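Local coordinates for protein TRAP dicarboxylate transporter-DctP subunit (Desulfovibrio salexigens, PDB 4N6D) that probably binds a small organic acid in the periplasm and hands it to a TRAP-type membrane transporter, as solute-binding proteins of the DctP family do, at residues P103-F108 / P133-R138; A123-Y128 / F139-M144. All coordinates share one frame; numbering follows the deposited sequence.

Contact 1: residues P103-F108 / P133-R138; sequences PLSSVF and PKEFKR. With I3C (5-amino-2,4,6-triiodobenzene-1,3-dicarboxylic acid), chain C.
The carboxylate of Glu-135 reaches across to Leu-104 and Ser-105, taking two hydrogen bonds from their backbone amides and a third from the Ser-105 hydroxyl. Glu-135 OE1 accepts from Leu-104 N at 2.9 Å, with an N-H...O angle of 167°. Glu-135 OE2 accepts from Ser-105 N at 2.9 Å, with an N-H...O angle of 160°. Both use syn lone pairs, so the two oxygens bracket consecutive amides, a bidentate grip that fixes the rotation of the group. Ser-105 OG adds its bond to Glu-135 OE2, also 2.9 Å, which meets that oxygen nearly along its C-O axis. The glutamate gets there with CG lodged between its own backbone N and carbonyl carbon (chi1 61°) and a chain bent at chi2. Three donors around one carboxylate would be expected to stabilise its charged form.

Ser-105 and Leu-104 follow in buried surface. The serine hydroxyl, besides binding Glu-135, lies in the plane of the Phe-136 ring at its edge, Ser-105 OG to Phe-136 CE2 3.4 Å. Next to these bonds the side chains of Leu-104 and Pro-133 cross at about a right angle, CB to CB 3.9 Å. Pro-103 slides past the glutamate in the opposite direction, and its CD comes within 3.2 Å of Glu-135 OE1; the proline nitrogen beside it has no hydrogen to offer.

At the far end of 133-138, Arg-138 lays one face of its guanidinium against I3C, the iodinated phasing compound, whose atom I2 sits 3.5 Å above the plane, offset toward the rim.

The contact thus ties the loop before helix 117-131 to the loop after it. Leu-104 also packs on that helix and on Val-325 of helix 322-337, while Ser-105 and Phe-136 both rest on Met-144 of strand 139-146.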
ATOM      1  N   PRO A 103     -11.480 -10.980   0.615  1.00  7.29           N
ATOM      2  CA  PRO A 103     -10.770 -12.218   0.264  1.00  7.49           C
ATOM      3  C   PRO A 103     -10.080 -12.176  -1.080  1.00 12.03           C
ATOM      4  O   PRO A 103      -9.081 -12.889  -1.248  1.00 10.02           O
ATOM      5  CB  PRO A 103     -11.875 -13.267   0.244  1.00  9.57           C
ATOM      6  CG  PRO A 103     -13.158 -12.507   0.201  1.00 12.81           C
ATOM      7  CD  PRO A 103     -12.890 -11.243   0.951  1.00  9.08           C
ATOM      8  N   LEU A 104     -10.595 -11.406  -2.033  1.00  7.95           N
ATOM      9  CA  LEU A 104      -9.903 -11.333  -3.335  1.00  8.83           C
ATOM     10  C   LEU A 104      -8.805 -10.294  -3.309  1.00  9.48           C
ATOM     11  O   LEU A 104      -7.641 -10.620  -3.570  1.00  7.43           O
ATOM     12  CB  LEU A 104     -10.860 -11.033  -4.488  1.00 11.13           C
ATOM     13  CG  LEU A 104     -10.162 -11.207  -5.847  1.00 13.32           C
ATOM     14  CD1 LEU A 104     -11.060 -11.973  -6.798  1.00 21.08           C
ATOM     15  CD2 LEU A 104      -9.827  -9.853  -6.375  1.00 12.93           C
ATOM     16  N   SER A 105      -9.159  -9.038  -3.005  1.00  6.27           N
ATOM     17  CA  SER A 105      -8.207  -7.937  -3.135  1.00  7.77           C
ATOM     18  C   SER A 105      -7.054  -8.023  -2.157  1.00  7.78           C
ATOM     19  O   SER A 105      -5.989  -7.459  -2.412  1.00  8.52           O
ATOM     20  CB  SER A 105      -8.897  -6.578  -3.001  1.00  8.10           C
ATOM     21  OG  SER A 105      -9.925  -6.431  -3.992  1.00 12.30           O
ATOM     22  N   SER A 106      -7.260  -8.712  -1.037  1.00  7.30           N
ATOM     23  CA  SER A 106      -6.192  -8.945  -0.059  1.00  7.07           C
ATOM     24  C   SER A 106      -4.975  -9.693  -0.640  1.00  8.11           C
ATOM     25  O   SER A 106      -3.930  -9.782  -0.003  1.00  9.27           O
ATOM     26  CB  SER A 106      -6.736  -9.695   1.152  1.00  9.13           C
ATOM     27  OG  SER A 106      -7.252 -10.962   0.798  1.00  8.77           O
ATOM     28  N   VAL A 107      -5.121 -10.244  -1.843  1.00  6.96           N
ATOM     29  CA  VAL A 107      -3.985 -10.906  -2.485  1.00  7.23           C
ATOM     30  C   VAL A 107      -2.835  -9.920  -2.556  1.00  7.85           C
ATOM     31  O   VAL A 107      -1.638 -10.301  -2.461  1.00  8.82           O
ATOM     32  CB  VAL A 107      -4.355 -11.443  -3.890  1.00  7.47           C
ATOM     33  CG1 VAL A 107      -4.611 -10.311  -4.863  1.00  6.24           C
ATOM     34  CG2 VAL A 107      -3.268 -12.375  -4.410  1.00 10.24           C
ATOM     35  N   PHE A 108      -3.164  -8.630  -2.676  1.00  7.97           N
ATOM     36  CA  PHE A 108      -2.117  -7.613  -2.814  1.00  8.59           C
ATOM     37  C   PHE A 108      -1.374  -7.290  -1.524  1.00  7.57           C
ATOM     38  O   PHE A 108      -0.462  -6.450  -1.534  1.00  9.74           O
ATOM     39  CB  PHE A 108      -2.636  -6.327  -3.456  1.00  8.71           C
ATOM     40  CG  PHE A 108      -2.534  -6.346  -4.937  1.00  6.42           C
ATOM     41  CD1 PHE A 108      -1.382  -5.904  -5.551  1.00 13.88           C
ATOM     42  CD2 PHE A 108      -3.545  -6.873  -5.713  1.00  7.65           C
ATOM     43  CE1 PHE A 108      -1.246  -5.945  -6.921  1.00 13.45           C
ATOM     44  CE2 PHE A 108      -3.400  -6.909  -7.117  1.00  9.07           C
ATOM     45  CZ  PHE A 108      -2.233  -6.461  -7.688  1.00 12.58           C
ATOM     46  N   PRO A 133     -15.013  -8.009  -7.501  1.00  9.42           N
ATOM     47  CA  PRO A 133     -15.347  -8.930  -6.414  1.00  9.22           C
ATOM     48  C   PRO A 133     -16.484  -8.430  -5.518  1.00 10.17           C
ATOM     49  O   PRO A 133     -16.654  -7.227  -5.251  1.00 12.36           O
ATOM     50  CB  PRO A 133     -14.040  -9.037  -5.635  1.00 11.91           C
ATOM     51  CG  PRO A 133     -13.334  -7.804  -5.930  1.00 11.93           C
ATOM     52  CD  PRO A 133     -13.661  -7.456  -7.351  1.00 12.62           C
ATOM     53  N   LYS A 134     -17.275  -9.377  -5.057  1.00 11.74           N
ATOM     54  CA  LYS A 134     -18.462  -9.037  -4.296  1.00 11.15           C
ATOM     55  C   LYS A 134     -18.147  -8.408  -2.945  1.00 12.24           C
ATOM     56  O   LYS A 134     -19.045  -7.828  -2.300  1.00 12.11           O
ATOM     57  CB  LYS A 134     -19.342 -10.266  -4.120  1.00 20.05           C
ATOM     58  CG  LYS A 134     -18.628 -11.470  -3.586  1.00 24.19           C
ATOM     59  CD  LYS A 134     -19.519 -12.704  -3.691  1.00 32.87           C
ATOM     60  CE  LYS A 134     -20.172 -13.009  -2.366  1.00 38.93           C
ATOM     61  NZ  LYS A 134     -19.178 -13.434  -1.346  1.00 45.16           N
ATOM     62  N   GLU A 135     -16.892  -8.506  -2.505  1.00 10.26           N
ATOM     63  CA  GLU A 135     -16.490  -7.834  -1.272  1.00  9.93           C
ATOM     64  C   GLU A 135     -16.753  -6.330  -1.326  1.00  9.98           C
ATOM     65  O   GLU A 135     -16.879  -5.658  -0.273  1.00 11.08           O
ATOM     66  CB  GLU A 135     -15.016  -8.097  -0.946  1.00  8.35           C
ATOM     67  CG  GLU A 135     -14.038  -7.611  -1.981  1.00  6.75           C
ATOM     68  CD  GLU A 135     -12.786  -8.485  -2.079  1.00  7.78           C
ATOM     69  OE1 GLU A 135     -12.903  -9.716  -1.912  1.00  8.81           O
ATOM     70  OE2 GLU A 135     -11.701  -7.925  -2.318  1.00  8.50           O
ATOM     71  N   PHE A 136     -16.851  -5.785  -2.533  1.00  9.20           N
ATOM     72  CA  PHE A 136     -17.119  -4.348  -2.687  1.00  9.03           C
ATOM     73  C   PHE A 136     -18.531  -4.031  -3.149  1.00 10.07           C
ATOM     74  O   PHE A 136     -18.822  -2.897  -3.508  1.00 11.62           O
ATOM     75  CB  PHE A 136     -16.119  -3.701  -3.652  1.00 11.71           C
ATOM     76  CG  PHE A 136     -14.732  -3.581  -3.097  1.00  9.83           C
ATOM     77  CD1 PHE A 136     -14.475  -2.714  -2.060  1.00 13.16           C
ATOM     78  CD2 PHE A 136     -13.687  -4.327  -3.619  1.00 14.93           C
ATOM     79  CE1 PHE A 136     -13.190  -2.590  -1.544  1.00 16.69           C
ATOM     80  CE2 PHE A 136     -12.390  -4.204  -3.088  1.00 14.85           C
ATOM     81  CZ  PHE A 136     -12.167  -3.344  -2.063  1.00 13.73           C
ATOM     82  N   LYS A 137     -19.415  -5.013  -3.120  1.00 10.46           N
ATOM     83  CA  LYS A 137     -20.730  -4.859  -3.736  1.00 12.73           C
ATOM     84  C   LYS A 137     -21.601  -3.759  -3.131  1.00 14.52           C
ATOM     85  O   LYS A 137     -22.507  -3.248  -3.801  1.00 13.10           O
ATOM     86  CB  LYS A 137     -21.503  -6.183  -3.686  1.00 18.64           C
ATOM     87  CG  LYS A 137     -22.048  -6.517  -2.297  1.00 20.05           C
ATOM     88  CD  LYS A 137     -22.928  -7.761  -2.312  1.00 31.87           C
ATOM     89  CE  LYS A 137     -24.266  -7.512  -1.630  1.00 39.77           C
ATOM     90  NZ  LYS A 137     -24.598  -8.604  -0.655  1.00 45.20           N
ATOM     91  N   ARG A 138     -21.324  -3.372  -1.891  1.00 10.34           N
ATOM     92  CA  ARG A 138     -22.118  -2.349  -1.212  1.00 12.56           C
ATOM     93  C   ARG A 138     -21.712  -0.935  -1.590  1.00 11.49           C
ATOM     94  O   ARG A 138     -22.401   0.023  -1.226  1.00 11.04           O
ATOM     95  CB  ARG A 138     -21.975  -2.501   0.287  1.00 16.47           C
ATOM     96  CG  ARG A 138     -22.435  -3.850   0.772  1.00 23.63           C
ATOM     97  CD  ARG A 138     -23.676  -3.754   1.583  1.00 25.99           C
ATOM     98  NE  ARG A 138     -23.971  -5.046   2.195  1.00 22.36           N
ATOM     99  CZ  ARG A 138     -25.003  -5.819   1.892  1.00 25.27           C
ATOM    100  NH1 ARG A 138     -25.160  -6.976   2.529  1.00 27.04           N
ATOM    101  NH2 ARG A 138     -25.880  -5.440   0.969  1.00 29.55           N
TER
HETATM  102  I3  I3C C 402     -31.280  -4.278   2.467  0.66 23.13           I
HETATM  103  I2  I3C C 402     -25.833  -4.036   5.140  0.66 22.85           I
HETATM  104  I1  I3C C 402     -30.000   0.079   6.370  0.66 34.75           I
HETATM  105  O8  I3C C 402     -32.559  -2.176   4.996  0.66 22.53           O
HETATM  106  O9  I3C C 402     -31.806  -0.743   3.502  0.66 28.10           O
HETATM  107  C10 I3C C 402     -27.236  -1.512   6.441  0.66 23.24           C
HETATM  108  N13 I3C C 402     -28.218  -5.111   3.236  0.66 30.53           N
HETATM  109  C1  I3C C 402     -30.266  -2.261   4.469  0.66 24.20           C
HETATM  110  C6  I3C C 402     -29.888  -3.397   3.780  0.66 14.95           C
HETATM  111  C5  I3C C 402     -28.625  -3.941   3.942  0.66 26.74           C
HETATM  112  C4  I3C C 402     -27.773  -3.318   4.821  0.66 20.17           C
HETATM  113  C3  I3C C 402     -28.156  -2.181   5.500  0.66 19.18           C
HETATM  114  C2  I3C C 402     -29.405  -1.650   5.338  0.66 26.74           C
HETATM  115  C7  I3C C 402     -31.620  -1.690   4.307  0.66 24.07           C
HETATM  116  O11 I3C C 402     -26.477  -0.583   6.062  0.66 27.37           O
HETATM  117  O12 I3C C 402     -27.247  -1.896   7.635  0.66 21.67           O

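Contact 2: residues A123-Y128 / F139-M144; sequences ALWDLY and FKVLTM
Met-144 projects from the strand between Leu-124, Trp-125 and Tyr-128 of the helix. Met-144 SD lies 3.4 Å from Tyr-128 CB and stands obliquely to the phenol ring, 4.5 Å from the centroid, a Met-aromatic contact. The methionine chain bends at chi3 (85°), which directs Met-144 CE to Leu-124, 3.8 Å from CD1. Val-141 meets Tyr-128 tip to tip: CG1 lies over one ring face, 17° off the normal, in a CH-pi contact, while Val-141 CB is 3.4 Å from Tyr-128 OH. Trp-125 brings its six-membered ring against the strand backbone, CZ3 3.5 Å from Thr-143 CA.

A water accepts from Val-141 N at 2.9 Å and lies an unusually short 2.5 Å from Tyr-128 OH, so it bridges the two segments. Farther out, strand 139-144 is anchored to strand 234-240 by backbone bonds of Lys-140, Leu-142 and Thr-143. Thr-143 OG1 bonds to Gly-259 O, and helix 249-285 touches Trp-125 as well.

The helix and strand segments run at 145° with axes 8.2 Å apart, an alpha/beta packing layer. Its chemistry is apolar and aromatic, relying on shape and dispersion, with one water linking the phenol and the strand amide.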
ATOM      1  N   ALA A 123      -1.736  -2.468 -11.076  1.00  8.86           N
ATOM      2  CA  ALA A 123      -2.118  -3.880 -11.105  1.00  9.02           C
ATOM      3  C   ALA A 123      -3.338  -4.126 -10.224  1.00  7.47           C
ATOM      4  O   ALA A 123      -4.245  -4.869 -10.600  1.00  8.35           O
ATOM      5  CB  ALA A 123      -0.961  -4.796 -10.689  1.00  7.04           C
ATOM      6  N   LEU A 124      -3.376  -3.491  -9.052  1.00  7.70           N
ATOM      7  CA  LEU A 124      -4.519  -3.635  -8.148  1.00  7.43           C
ATOM      8  C   LEU A 124      -5.827  -3.155  -8.792  1.00  7.83           C
ATOM      9  O   LEU A 124      -6.865  -3.846  -8.713  1.00  8.67           O
ATOM     10  CB  LEU A 124      -4.243  -2.886  -6.843  1.00  5.87           C
ATOM     11  CG  LEU A 124      -5.345  -2.829  -5.784  1.00  8.55           C
ATOM     12  CD1 LEU A 124      -5.749  -4.193  -5.246  1.00  8.05           C
ATOM     13  CD2 LEU A 124      -4.843  -1.928  -4.710  1.00  7.56           C
ATOM     14  N   TRP A 125      -5.779  -1.983  -9.409  1.00  9.42           N
ATOM     15  CA  TRP A 125      -6.961  -1.422 -10.077  1.00  9.12           C
ATOM     16  C   TRP A 125      -7.415  -2.349 -11.208  1.00  9.00           C
ATOM     17  O   TRP A 125      -8.618  -2.623 -11.362  1.00  9.82           O
ATOM     18  CB  TRP A 125      -6.649  -0.018 -10.618  1.00  7.39           C
ATOM     19  CG  TRP A 125      -7.788   0.529 -11.385  1.00  8.87           C
ATOM     20  CD1 TRP A 125      -7.874   0.654 -12.744  1.00 12.94           C
ATOM     21  CD2 TRP A 125      -9.043   0.963 -10.861  1.00  9.91           C
ATOM     22  NE1 TRP A 125      -9.106   1.152 -13.096  1.00 11.54           N
ATOM     23  CE2 TRP A 125      -9.837   1.368 -11.957  1.00 10.28           C
ATOM     24  CE3 TRP A 125      -9.573   1.059  -9.569  1.00  9.92           C
ATOM     25  CZ2 TRP A 125     -11.132   1.849 -11.800  1.00 14.31           C
ATOM     26  CZ3 TRP A 125     -10.860   1.559  -9.414  1.00 10.56           C
ATOM     27  CH2 TRP A 125     -11.619   1.951 -10.518  1.00 12.19           C
ATOM     28  N   ASP A 126      -6.463  -2.831 -12.011  1.00  8.29           N
ATOM     29  CA  ASP A 126      -6.806  -3.751 -13.084  1.00  7.63           C
ATOM     30  C   ASP A 126      -7.420  -5.055 -12.558  1.00 10.36           C
ATOM     31  O   ASP A 126      -8.362  -5.596 -13.157  1.00 11.06           O
ATOM     32  CB  ASP A 126      -5.598  -4.111 -13.959  1.00 10.07           C
ATOM     33  CG  ASP A 126      -5.220  -3.025 -14.940  1.00 13.88           C
ATOM     34  OD1 ASP A 126      -5.964  -2.031 -15.082  1.00 12.74           O
ATOM     35  OD2 ASP A 126      -4.188  -3.220 -15.629  1.00 13.91           O
ATOM     36  N   LEU A 127      -6.878  -5.581 -11.461  1.00  6.94           N
ATOM     37  CA  LEU A 127      -7.401  -6.815 -10.920  1.00  6.36           C
ATOM     38  C   LEU A 127      -8.833  -6.597 -10.446  1.00  9.59           C
ATOM     39  O   LEU A 127      -9.706  -7.430 -10.702  1.00  9.27           O
ATOM     40  CB  LEU A 127      -6.520  -7.358  -9.785  1.00  7.47           C
ATOM     41  CG  LEU A 127      -6.957  -8.739  -9.309  1.00  9.20           C
ATOM     42  CD1 LEU A 127      -6.462  -9.836 -10.273  1.00 10.87           C
ATOM     43  CD2 LEU A 127      -6.497  -9.023  -7.871  1.00  9.28           C
ATOM     44  N   TYR A 128      -9.061  -5.488  -9.749  1.00  9.83           N
ATOM     45  CA  TYR A 128     -10.398  -5.148  -9.286  1.00 14.51           C
ATOM     46  C   TYR A 128     -11.354  -5.022 -10.466  1.00 12.51           C
ATOM     47  O   TYR A 128     -12.457  -5.563 -10.437  1.00 10.96           O
ATOM     48  CB  TYR A 128     -10.403  -3.852  -8.452  1.00 10.97           C
ATOM     49  CG  TYR A 128     -11.802  -3.297  -8.366  1.00 10.62           C
ATOM     50  CD1 TYR A 128     -12.739  -3.881  -7.527  1.00 16.85           C
ATOM     51  CD2 TYR A 128     -12.204  -2.270  -9.204  1.00 17.77           C
ATOM     52  CE1 TYR A 128     -14.025  -3.420  -7.493  1.00 16.99           C
ATOM     53  CE2 TYR A 128     -13.495  -1.807  -9.170  1.00 25.85           C
ATOM     54  CZ  TYR A 128     -14.386  -2.383  -8.320  1.00 24.44           C
ATOM     55  OH  TYR A 128     -15.679  -1.914  -8.291  1.00 42.81           O
ATOM     56  N   PHE A 139     -20.593  -0.808  -2.295  1.00 10.58           N
ATOM     57  CA  PHE A 139     -20.001   0.504  -2.572  1.00 10.59           C
ATOM     58  C   PHE A 139     -19.761   0.740  -4.047  1.00 10.31           C
ATOM     59  O   PHE A 139     -19.684  -0.207  -4.832  1.00 11.72           O
ATOM     60  CB  PHE A 139     -18.640   0.616  -1.885  1.00 11.93           C
ATOM     61  CG  PHE A 139     -18.682   0.343  -0.428  1.00  9.30           C
ATOM     62  CD1 PHE A 139     -19.245   1.259   0.444  1.00  9.38           C
ATOM     63  CD2 PHE A 139     -18.154  -0.819   0.082  1.00 10.92           C
ATOM     64  CE1 PHE A 139     -19.282   1.006   1.813  1.00 11.20           C
ATOM     65  CE2 PHE A 139     -18.207  -1.086   1.442  1.00 14.08           C
ATOM     66  CZ  PHE A 139     -18.763  -0.181   2.302  1.00 11.48           C
ATOM     67  N   LYS A 140     -19.624   2.001  -4.427  1.00  9.51           N
ATOM     68  CA  LYS A 140     -18.908   2.337  -5.650  1.00  8.99           C
ATOM     69  C   LYS A 140     -17.423   2.429  -5.303  1.00  9.78           C
ATOM     70  O   LYS A 140     -17.043   3.161  -4.389  1.00  8.64           O
ATOM     71  CB  LYS A 140     -19.377   3.665  -6.224  1.00  9.82           C
ATOM     72  CG  LYS A 140     -18.472   4.173  -7.361  1.00  8.95           C
ATOM     73  CD  LYS A 140     -18.517   3.275  -8.594  1.00 14.32           C
ATOM     74  CE  LYS A 140     -17.676   3.879  -9.708  1.00 17.67           C
ATOM     75  NZ  LYS A 140     -17.849   3.179 -10.993  1.00 20.28           N
ATOM     76  N   VAL A 141     -16.590   1.668  -6.004  1.00  9.27           N
ATOM     77  CA  VAL A 141     -15.157   1.767  -5.816  1.00  6.86           C
ATOM     78  C   VAL A 141     -14.626   2.872  -6.728  1.00  9.07           C
ATOM     79  O   VAL A 141     -14.644   2.722  -7.957  1.00 10.49           O
ATOM     80  CB  VAL A 141     -14.456   0.432  -6.092  1.00  7.65           C
ATOM     81  CG1 VAL A 141     -12.957   0.586  -5.961  1.00  8.70           C
ATOM     82  CG2 VAL A 141     -14.972  -0.648  -5.126  1.00 11.01           C
ATOM     83  N   LEU A 142     -14.207   3.988  -6.137  1.00  7.21           N
ATOM     84  CA  LEU A 142     -13.811   5.165  -6.912  1.00  6.39           C
ATOM     85  C   LEU A 142     -12.398   5.031  -7.459  1.00  7.44           C
ATOM     86  O   LEU A 142     -12.115   5.525  -8.551  1.00  8.37           O
ATOM     87  CB  LEU A 142     -13.890   6.438  -6.066  1.00  8.60           C
ATOM     88  CG  LEU A 142     -15.324   6.815  -5.706  1.00  7.23           C
ATOM     89  CD1 LEU A 142     -15.282   7.994  -4.761  1.00  7.39           C
ATOM     90  CD2 LEU A 142     -16.081   7.157  -6.953  1.00  8.00           C
ATOM     91  N   THR A 143     -11.502   4.458  -6.664  1.00  7.59           N
ATOM     92  CA  THR A 143     -10.135   4.159  -7.118  1.00  7.18           C
ATOM     93  C   THR A 143      -9.511   3.183  -6.125  1.00  7.81           C
ATOM     94  O   THR A 143     -10.098   2.875  -5.085  1.00  6.81           O
ATOM     95  CB  THR A 143      -9.232   5.422  -7.303  1.00  7.93           C
ATOM     96  OG1 THR A 143      -8.055   5.057  -8.041  1.00  8.11           O
ATOM     97  CG2 THR A 143      -8.830   6.011  -5.975  1.00  9.24           C
ATOM     98  N   MET A 144      -8.347   2.658  -6.476  1.00  6.42           N
ATOM     99  CA  MET A 144      -7.559   1.843  -5.561  1.00  6.64           C
ATOM    100  C   MET A 144      -6.114   2.194  -5.794  1.00  7.64           C
ATOM    101  O   MET A 144      -5.751   2.708  -6.852  1.00  9.48           O
ATOM    102  CB  MET A 144      -7.762   0.358  -5.804  1.00  9.89           C
ATOM    103  CG  MET A 144      -9.217  -0.061  -5.616  1.00 14.71           C
ATOM    104  SD  MET A 144      -9.415  -1.801  -5.929  1.00 16.45           S
ATOM    105  CE  MET A 144      -8.972  -2.441  -4.321  1.00 16.07           C
TER
HETATM  106  O   HOH W   1     -17.577  -0.297  -7.865  1.00 13.08           O

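Contacts 1 and 2 interleave along the chain: 103-108, then 123-128 on helix 117-131, then 133-138, then 139-144 on strand 139-146. Their centres lie about 9 Å apart, and the two join directly. Phe-108 CZ is 3.5 Å from Leu-124 N, Phe-136 CG is 3.6 Å from Val-141 CG2, and Pro-133 CD is 3.7 Å from Tyr-128 CD1. Contact 1 links the loops flanking the helix, whereas contact 2 seats the helix on an outermost strand of the five-stranded mixed sheet. Together they form one continuous packed region of the solute-binding fold; Arg-138, at its margin, touches the phasing compound I3C, which does not mark the solute site.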